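Local coordinates for tube-forming protein in Mycobacterial Envelpe, TiME (Mycolicibacterium smegmatis, PDB 7CU9) that probably forms a tube-like channel across the mycobacterial outer envelope and may serve in protein secretion, at residues A50-P55 against L162-V167; G68-T73 against L81-V86; R97-V102 against A136-V141. All blocks are in the same frame, centred on the assembly; numbering follows the deposited sequence.

Contact 1. Residues A50-P55 against L162-V167; sequences ADIGLP and LLQAKV
D51 and K166 supply the charged part of this contact. Their side chains cross at about a right angle, and K166 NZ lies 2.9 Å from D51 OD1 in a salt bridge, coming from above the carboxylate plane. The backbone N of I52 reaches the same oxygen from the opposite face, 2.8 Å away, so OD1 is gripped from both faces and the carboxylate is held in place. OD2 makes a second salt bridge, to K83. A bend in the lysine chain at chi3 (80°) carries CE round toward D51.

The neutral polar bonds centre on Q164. Its OE1 takes a nearly straight bond from G53 N (2.9 Å, 171°), while water 2 donates to OE1 and accepts from L54 N. Water 1 joins Q164 NE2 to D51 O, and NE2 also bonds T155.

The apolar part is I52, which slides past Q164 in the opposite direction: its CB lies 3.4 Å from Q164 OE1, the oxygen that G53 holds, and CD1 extends to 4.0 Å from K166 CB. A165 faces the other way. The loop packs on one face of strand 161-169 and helix 174-185 on the other, within the antiparallel sheet of a PknH-like extracellular domain.

Contact 2. Residues G68-T73 against L81-V86; sequences GATAQT and LVKQAV
V82 O is approached by three groups. A71 N donates to it at 2.8 Å, T70 CA makes a CA-H...O contact, and water 3 sits 3.0 Å from it. The same water accepts from Q84 NE2; the other amide atom of Q84, OE1, accepts from M13 N. V82 N answers with a bond to A71 O (2.8 Å), which closes the A71-V82 hydrogen-bonded pair. A69 and Q84 form the second such pair, but less evenly: Q84 N lies 2.9 Å from A69 O, whereas the bond from A69 N to Q84 O is longer, at 3.1 Å.

These bonds zip together the antiparallel hairpin of strands 63-72 and 77-89, with T70 and K83 as a non-hydrogen-bonded pair between the two bonded ones. On the far side of 63-72, backbone bonds to strand 28-32 continue the sheet.

T70, Q72, L81 and K83 occupy one face. T70 OG1 lies beside the K83 chain, 3.7 Å from CG of that lysine, and water 4 links OG1 to K83 NZ, which forms its salt bridge with D51. With chi1 at -47°, T70 CG2 is anti to the backbone N and lies 4.1 Å from L81 CG. Q72 and L81 run side by side in the same direction, with Q72 CG 4.0 Å from L81 CD1.

A69, A71, V82 and Q84 occupy the other face, where V82 and Q84 pack against L180 of helix 174-185 and the small A69 and A71 touch E29.

Contact 3. Residues R97-V102 against A136-V141; sequences RAYHRV and ADADWV
Y99 reaches from the helix to the start of the strand with its ring. Its CG stands anti to the backbone N (chi1 177°), pointing the side chain at the strand; A136 CA then sits over one face of the ring in a CH-pi contact, 4.2 Å from the centroid of the Y99 ring and offset toward the rim. A138 N lies at the ring's edge, and A138 CB is 3.6 Å from Y99 OH and 4.1 Å from Y99 CE1. The hydroxyl comes to 3.1 Å from D137 N, but at a poor angle for a bond; its hydrogen bond goes to G134 O, which anchors the tip of the side chain.

One turn further on, V102 meets W140, the two side chains crossing at about a right angle. With W140 CG between its backbone N and carbonyl carbon (chi1 66°), the six-membered end of the indole comes to lie by V102, whose CG1 is 3.8 Å from W140 CH2. At the other end, NE1 is bonded to W49 O, and the W49 ring stacks on the indole.

Helix segment 97-102 packs on the sheet at 25° to strand segment 137-141, nearly aligned with it, and Y99 also touches T155 of strand 150-158 and L162 of strand 161-169.

Overall arrangement
All three contacts are largely buried and reach the same antiparallel sheet, but contact 1 lies deepest, with its centre about 2 Å from that of the chain. It is tied to contact 2 by strand pairing and by charge: Q164 N probably bonds A85 O, and one carboxylate joins the two contacts. Contact 3 meets contact 1 through packing contacts, with Q164 NE2 near both V102 and W140. Contacts 2 and 3 do not touch, their centres being about 18 Å apart. Chemistry follows place: backbone bonds within the sheet in contact 2, polar side chains fastening a loop in contact 1, and ring and methyl packing beneath a helix in contact 3.

Contact 1. Residues A50-P55 against L162-V167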
loop_
_atom_site.group_PDB
_atom_site.type_symbol
_atom_site.label_atom_id
_atom_site.label_comp_id
_atom_site.label_asym_id
_atom_site.label_seq_id
_atom_site.Cartn_x
_atom_site.Cartn_y
_atom_site.Cartn_z
ATOM N N ALA B 50 11.176 -12.695 -13.839
ATOM C CA ALA B 50 11.363 -11.271 -14.213
ATOM C C ALA B 50 10.022 -10.609 -14.557
ATOM O O ALA B 50 9.901 -9.384 -14.410
ATOM C CB ALA B 50 12.355 -11.169 -15.349
ATOM N N ASP B 51 9.036 -11.387 -14.996
ATOM C CA ASP B 51 7.659 -10.884 -15.223
ATOM C C ASP B 51 6.724 -12.089 -15.276
ATOM O O ASP B 51 7.206 -13.226 -15.185
ATOM C CB ASP B 51 7.571 -10.040 -16.500
ATOM C CG ASP B 51 6.431 -9.033 -16.529
ATOM O OD1 ASP B 51 5.570 -9.066 -15.624
ATOM O OD2 ASP B 51 6.437 -8.196 -17.448
ATOM N N ILE B 52 5.433 -11.820 -15.401
ATOM C CA ILE B 52 4.355 -12.846 -15.481
ATOM C C ILE B 52 3.675 -12.768 -16.853
ATOM O O ILE B 52 3.914 -11.804 -17.606
ATOM C CB ILE B 52 3.360 -12.661 -14.319
ATOM C CG1 ILE B 52 2.652 -11.303 -14.368
ATOM C CG2 ILE B 52 4.069 -12.865 -12.986
ATOM C CD1 ILE B 52 1.461 -11.217 -13.454
ATOM N N GLY B 53 2.860 -13.774 -17.169
ATOM C CA GLY B 53 2.143 -13.875 -18.455
ATOM C C GLY B 53 3.077 -14.142 -19.622
ATOM O O GLY B 53 2.788 -13.639 -20.723
ATOM N N LEU B 54 4.135 -14.932 -19.420
ATOM C CA LEU B 54 5.198 -15.134 -20.443
ATOM C C LEU B 54 4.808 -16.227 -21.433
ATOM O O LEU B 54 4.249 -17.256 -21.064
ATOM C CB LEU B 54 6.512 -15.496 -19.754
ATOM C CG LEU B 54 7.013 -14.476 -18.741
ATOM C CD1 LEU B 54 8.273 -14.994 -18.070
ATOM C CD2 LEU B 54 7.251 -13.116 -19.388
ATOM N N PRO B 55 5.155 -16.054 -22.725
ATOM C CA PRO B 55 4.912 -17.090 -23.729
ATOM C C PRO B 55 5.511 -18.464 -23.397
ATOM O O PRO B 55 4.841 -19.458 -23.605
ATOM C CB PRO B 55 5.577 -16.504 -24.988
ATOM C CG PRO B 55 5.497 -15.015 -24.784
ATOM C CD PRO B 55 5.737 -14.834 -23.303
ATOM N N LEU B 162 -3.622 -21.877 -14.543
ATOM C CA LEU B 162 -2.430 -21.214 -13.971
ATOM C C LEU B 162 -2.734 -19.723 -13.902
ATOM O O LEU B 162 -3.051 -19.112 -14.950
ATOM C CB LEU B 162 -1.185 -21.491 -14.816
ATOM C CG LEU B 162 0.119 -20.966 -14.214
ATOM C CD1 LEU B 162 0.460 -21.702 -12.927
ATOM C CD2 LEU B 162 1.267 -21.059 -15.200
ATOM N N LEU B 163 -2.669 -19.151 -12.705
ATOM C CA LEU B 163 -2.830 -17.688 -12.567
ATOM C C LEU B 163 -1.566 -17.095 -11.955
ATOM O O LEU B 163 -0.852 -17.772 -11.185
ATOM C CB LEU B 163 -4.107 -17.365 -11.791
ATOM C CG LEU B 163 -4.114 -17.707 -10.307
ATOM C CD1 LEU B 163 -3.543 -16.565 -9.481
ATOM C CD2 LEU B 163 -5.524 -18.032 -9.826
ATOM N N GLN B 164 -1.283 -15.863 -12.343
ATOM C CA GLN B 164 -0.135 -15.104 -11.815
ATOM C C GLN B 164 -0.622 -13.700 -11.498
ATOM O O GLN B 164 -1.465 -13.167 -12.237
ATOM C CB GLN B 164 1.013 -15.085 -12.818
ATOM C CG GLN B 164 1.594 -16.460 -13.108
ATOM C CD GLN B 164 2.824 -16.318 -13.966
ATOM O OE1 GLN B 164 2.745 -15.879 -15.110
ATOM N NE2 GLN B 164 3.978 -16.648 -13.404
ATOM N N ALA B 165 -0.098 -13.129 -10.425
ATOM C CA ALA B 165 -0.341 -11.720 -10.075
ATOM C C ALA B 165 0.955 -11.121 -9.551
ATOM O O ALA B 165 1.776 -11.846 -8.968
ATOM C CB ALA B 165 -1.459 -11.609 -9.079
ATOM N N LYS B 166 1.116 -9.826 -9.789
ATOM C CA LYS B 166 2.320 -9.055 -9.425
ATOM C C LYS B 166 1.844 -7.695 -8.926
ATOM O O LYS B 166 1.053 -7.055 -9.636
ATOM C CB LYS B 166 3.233 -8.945 -10.646
ATOM C CG LYS B 166 4.463 -8.067 -10.485
ATOM C CD LYS B 166 5.236 -7.917 -11.774
ATOM C CE LYS B 166 4.623 -6.895 -12.709
ATOM N NZ LYS B 166 5.413 -6.734 -13.949
ATOM N N VAL B 167 2.286 -7.298 -7.737
ATOM C CA VAL B 167 2.021 -5.944 -7.177
ATOM C C VAL B 167 3.372 -5.282 -6.923
ATOM O O VAL B 167 4.157 -5.835 -6.137
ATOM C CB VAL B 167 1.155 -6.005 -5.910
ATOM C CG1 VAL B 167 1.046 -4.635 -5.261
ATOM C CG2 VAL B 167 -0.227 -6.571 -6.209
HETATM O O HOH W 1 6.497 -15.903 -14.799
HETATM O O HOH W 2 4.739 -16.415 -16.946
#

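Contact 2. Residues G68-T73 against L81-V86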
loop_
_atom_site.group_PDB
_atom_site.type_symbol
_atom_site.label_atom_id
_atom_site.label_comp_id
_atom_site.label_asym_id
_atom_site.label_seq_id
_atom_site.Cartn_x
_atom_site.Cartn_y
_atom_site.Cartn_z
ATOM N N GLY B 68 -5.116 -11.197 -19.510
ATOM C CA GLY B 68 -4.384 -10.493 -18.453
ATOM C C GLY B 68 -4.632 -9.011 -18.523
ATOM O O GLY B 68 -5.359 -8.548 -19.429
ATOM N N ALA B 69 -4.048 -8.280 -17.591
ATOM C CA ALA B 69 -4.062 -6.807 -17.620
ATOM C C ALA B 69 -2.855 -6.289 -16.855
ATOM O O ALA B 69 -2.356 -6.981 -15.946
ATOM C CB ALA B 69 -5.351 -6.283 -17.050
ATOM N N THR B 70 -2.399 -5.106 -17.249
ATOM C CA THR B 70 -1.462 -4.274 -16.464
ATOM C C THR B 70 -2.222 -3.014 -16.061
ATOM O O THR B 70 -2.923 -2.458 -16.921
ATOM C CB THR B 70 -0.201 -3.942 -17.263
ATOM O OG1 THR B 70 0.295 -5.131 -17.877
ATOM C CG2 THR B 70 0.863 -3.312 -16.391
ATOM N N ALA B 71 -2.126 -2.608 -14.797
ATOM C CA ALA B 71 -2.811 -1.410 -14.272
ATOM C C ALA B 71 -1.798 -0.580 -13.485
ATOM O O ALA B 71 -0.869 -1.164 -12.912
ATOM C CB ALA B 71 -4.009 -1.810 -13.450
ATOM N N GLN B 72 -1.955 0.744 -13.509
ATOM C CA GLN B 72 -1.003 1.701 -12.890
ATOM C C GLN B 72 -1.781 2.856 -12.261
ATOM O O GLN B 72 -2.932 3.101 -12.663
ATOM C CB GLN B 72 -0.068 2.312 -13.933
ATOM C CG GLN B 72 0.913 1.341 -14.557
ATOM C CD GLN B 72 1.858 2.054 -15.490
ATOM O OE1 GLN B 72 1.766 3.267 -15.713
ATOM N NE2 GLN B 72 2.781 1.301 -16.056
ATOM N N THR B 73 -1.130 3.572 -11.348
ATOM C CA THR B 73 -1.611 4.855 -10.776
ATOM C C THR B 73 -2.236 5.702 -11.894
ATOM O O THR B 73 -3.402 6.101 -11.746
ATOM C CB THR B 73 -0.455 5.576 -10.074
ATOM O OG1 THR B 73 0.052 4.693 -9.071
ATOM C CG2 THR B 73 -0.871 6.892 -9.454
ATOM N N LEU B 81 1.988 -0.401 -9.631
ATOM C CA LEU B 81 1.782 -1.178 -10.876
ATOM C C LEU B 81 1.326 -2.578 -10.473
ATOM O O LEU B 81 1.932 -3.175 -9.561
ATOM C CB LEU B 81 3.052 -1.229 -11.729
ATOM C CG LEU B 81 2.906 -1.987 -13.050
ATOM C CD1 LEU B 81 3.790 -1.395 -14.136
ATOM C CD2 LEU B 81 3.205 -3.470 -12.875
ATOM N N VAL B 82 0.274 -3.060 -11.124
ATOM C CA VAL B 82 -0.349 -4.373 -10.816
ATOM C C VAL B 82 -0.542 -5.113 -12.136
ATOM O O VAL B 82 -1.105 -4.532 -13.077
ATOM C CB VAL B 82 -1.673 -4.205 -10.056
ATOM C CG1 VAL B 82 -2.352 -5.541 -9.806
ATOM C CG2 VAL B 82 -1.457 -3.454 -8.753
ATOM N N LYS B 83 -0.100 -6.361 -12.194
ATOM C CA LYS B 83 -0.257 -7.183 -13.411
ATOM C C LYS B 83 -0.935 -8.495 -13.025
ATOM O O LYS B 83 -0.709 -9.006 -11.915
ATOM C CB LYS B 83 1.096 -7.381 -14.095
ATOM C CG LYS B 83 1.033 -7.940 -15.508
ATOM C CD LYS B 83 2.371 -7.873 -16.179
ATOM C CE LYS B 83 2.380 -8.429 -17.581
ATOM N NZ LYS B 83 3.665 -8.142 -18.258
ATOM N N GLN B 84 -1.756 -8.999 -13.934
ATOM C CA GLN B 84 -2.490 -10.275 -13.782
ATOM C C GLN B 84 -2.367 -11.072 -15.077
ATOM O O GLN B 84 -2.388 -10.459 -16.159
ATOM C CB GLN B 84 -3.964 -10.001 -13.525
ATOM C CG GLN B 84 -4.236 -9.261 -12.234
ATOM C CD GLN B 84 -5.677 -8.829 -12.211
ATOM O OE1 GLN B 84 -6.585 -9.634 -12.016
ATOM N NE2 GLN B 84 -5.901 -7.551 -12.468
ATOM N N ALA B 85 -2.269 -12.393 -14.967
ATOM C CA ALA B 85 -2.312 -13.310 -16.124
ATOM C C ALA B 85 -3.072 -14.560 -15.705
ATOM O O ALA B 85 -2.795 -15.085 -14.618
ATOM C CB ALA B 85 -0.921 -13.639 -16.603
ATOM N N VAL B 86 -4.016 -14.995 -16.527
ATOM C CA VAL B 86 -4.831 -16.207 -16.250
ATOM C C VAL B 86 -4.825 -17.061 -17.511
ATOM O O VAL B 86 -5.228 -16.563 -18.573
ATOM C CB VAL B 86 -6.266 -15.863 -15.816
ATOM C CG1 VAL B 86 -7.066 -17.120 -15.522
ATOM C CG2 VAL B 86 -6.278 -14.927 -14.619
HETATM O O HOH W 3 -3.975 -5.492 -13.367
HETATM O O HOH W 4 3.063 -5.303 -18.555
#

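Contact 3. Residues R97-V102 against A136-V141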
loop_
_atom_site.group_PDB
_atom_site.type_symbol
_atom_site.label_atom_id
_atom_site.label_comp_id
_atom_site.label_asym_id
_atom_site.label_seq_id
_atom_site.Cartn_x
_atom_site.Cartn_y
_atom_site.Cartn_z
ATOM N N ARG B 97 2.133 -28.695 -15.956
ATOM C CA ARG B 97 3.358 -28.533 -16.773
ATOM C C ARG B 97 3.673 -27.037 -16.893
ATOM O O ARG B 97 4.853 -26.678 -16.797
ATOM C CB ARG B 97 3.208 -29.213 -18.135
ATOM C CG ARG B 97 3.265 -30.730 -18.057
ATOM C CD ARG B 97 3.363 -31.355 -19.431
ATOM N NE ARG B 97 2.175 -31.170 -20.254
ATOM C CZ ARG B 97 1.081 -31.931 -20.220
ATOM N NH1 ARG B 97 0.978 -32.940 -19.373
ATOM N NH2 ARG B 97 0.081 -31.671 -21.044
ATOM N N ALA B 98 2.661 -26.188 -17.077
ATOM C CA ALA B 98 2.860 -24.724 -17.179
ATOM C C ALA B 98 3.402 -24.193 -15.849
ATOM O O ALA B 98 4.359 -23.391 -15.869
ATOM C CB ALA B 98 1.582 -24.043 -17.585
ATOM N N TYR B 99 2.838 -24.641 -14.728
ATOM C CA TYR B 99 3.329 -24.283 -13.375
ATOM C C TYR B 99 4.818 -24.637 -13.276
ATOM O O TYR B 99 5.617 -23.822 -12.790
ATOM C CB TYR B 99 2.500 -24.976 -12.294
ATOM C CG TYR B 99 3.002 -24.707 -10.901
ATOM C CD1 TYR B 99 2.805 -23.471 -10.311
ATOM C CD2 TYR B 99 3.712 -25.664 -10.198
ATOM C CE1 TYR B 99 3.287 -23.193 -9.042
ATOM C CE2 TYR B 99 4.201 -25.404 -8.930
ATOM C CZ TYR B 99 3.985 -24.166 -8.349
ATOM O OH TYR B 99 4.473 -23.914 -7.096
ATOM N N HIS B 100 5.195 -25.824 -13.747
ATOM C CA HIS B 100 6.596 -26.311 -13.648
ATOM C C HIS B 100 7.511 -25.569 -14.625
ATOM O O HIS B 100 8.715 -25.473 -14.330
ATOM C CB HIS B 100 6.646 -27.840 -13.736
ATOM C CG HIS B 100 6.368 -28.439 -12.404
ATOM N ND1 HIS B 100 7.339 -28.513 -11.422
ATOM C CD2 HIS B 100 5.231 -28.905 -11.850
ATOM C CE1 HIS B 100 6.812 -29.018 -10.329
ATOM N NE2 HIS B 100 5.519 -29.274 -10.565
ATOM N N ARG B 101 6.995 -24.997 -15.711
ATOM C CA ARG B 101 7.840 -24.139 -16.584
ATOM C C ARG B 101 8.222 -22.861 -15.820
ATOM O O ARG B 101 9.305 -22.326 -16.084
ATOM C CB ARG B 101 7.163 -23.887 -17.933
ATOM C CG ARG B 101 7.144 -25.129 -18.810
ATOM C CD ARG B 101 6.741 -24.830 -20.239
ATOM N NE ARG B 101 5.336 -24.465 -20.374
ATOM C CZ ARG B 101 4.325 -25.320 -20.532
ATOM N NH1 ARG B 101 4.533 -26.626 -20.550
ATOM N NH2 ARG B 101 3.094 -24.857 -20.659
ATOM N N VAL B 102 7.389 -22.397 -14.888
ATOM C CA VAL B 102 7.776 -21.273 -13.986
ATOM C C VAL B 102 8.823 -21.777 -12.988
ATOM O O VAL B 102 9.931 -21.204 -12.945
ATOM C CB VAL B 102 6.576 -20.657 -13.246
ATOM C CG1 VAL B 102 7.039 -19.574 -12.275
ATOM C CG2 VAL B 102 5.540 -20.097 -14.214
ATOM N N ALA B 136 1.781 -26.225 -5.747
ATOM C CA ALA B 136 0.791 -25.487 -6.568
ATOM C C ALA B 136 0.811 -23.984 -6.276
ATOM O O ALA B 136 -0.096 -23.284 -6.750
ATOM C CB ALA B 136 -0.578 -26.072 -6.332
ATOM N N ASP B 137 1.822 -23.506 -5.549
ATOM C CA ASP B 137 1.952 -22.084 -5.147
ATOM C C ASP B 137 3.433 -21.724 -5.142
ATOM O O ASP B 137 4.196 -22.396 -4.435
ATOM C CB ASP B 137 1.338 -21.831 -3.772
ATOM C CG ASP B 137 -0.154 -22.082 -3.709
ATOM O OD1 ASP B 137 -0.551 -23.267 -3.617
ATOM O OD2 ASP B 137 -0.905 -21.096 -3.742
ATOM N N ALA B 138 3.818 -20.704 -5.903
ATOM C CA ALA B 138 5.206 -20.201 -5.961
ATOM C C ALA B 138 5.175 -18.678 -5.826
ATOM O O ALA B 138 4.498 -18.016 -6.635
ATOM C CB ALA B 138 5.881 -20.642 -7.232
ATOM N N ASP B 139 5.876 -18.158 -4.826
ATOM C CA ASP B 139 5.962 -16.704 -4.553
ATOM C C ASP B 139 7.415 -16.273 -4.691
ATOM O O ASP B 139 8.330 -17.069 -4.393
ATOM C CB ASP B 139 5.431 -16.357 -3.166
ATOM C CG ASP B 139 3.949 -16.632 -2.987
ATOM O OD1 ASP B 139 3.294 -17.022 -3.974
ATOM O OD2 ASP B 139 3.474 -16.467 -1.856
ATOM N N TRP B 140 7.626 -15.043 -5.132
ATOM C CA TRP B 140 8.980 -14.453 -5.167
ATOM C C TRP B 140 8.855 -12.937 -5.196
ATOM O O TRP B 140 7.743 -12.419 -5.430
ATOM C CB TRP B 140 9.783 -14.980 -6.355
ATOM C CG TRP B 140 9.252 -14.560 -7.692
ATOM C CD1 TRP B 140 9.545 -13.415 -8.374
ATOM C CD2 TRP B 140 8.352 -15.304 -8.526
ATOM N NE1 TRP B 140 8.886 -13.395 -9.575
ATOM C CE2 TRP B 140 8.139 -14.538 -9.691
ATOM C CE3 TRP B 140 7.711 -16.540 -8.402
ATOM C CZ2 TRP B 140 7.325 -14.979 -10.733
ATOM C CZ3 TRP B 140 6.898 -16.970 -9.429
ATOM C CH2 TRP B 140 6.708 -16.198 -10.575
ATOM N N VAL B 141 9.974 -12.274 -4.946
ATOM C CA VAL B 141 10.068 -10.794 -4.909
ATOM C C VAL B 141 11.233 -10.373 -5.798
ATOM O O VAL B 141 12.248 -11.082 -5.823
ATOM C CB VAL B 141 10.246 -10.300 -3.464
ATOM C CG1 VAL B 141 10.332 -8.782 -3.407
ATOM C CG2 VAL B 141 9.138 -10.814 -2.560
#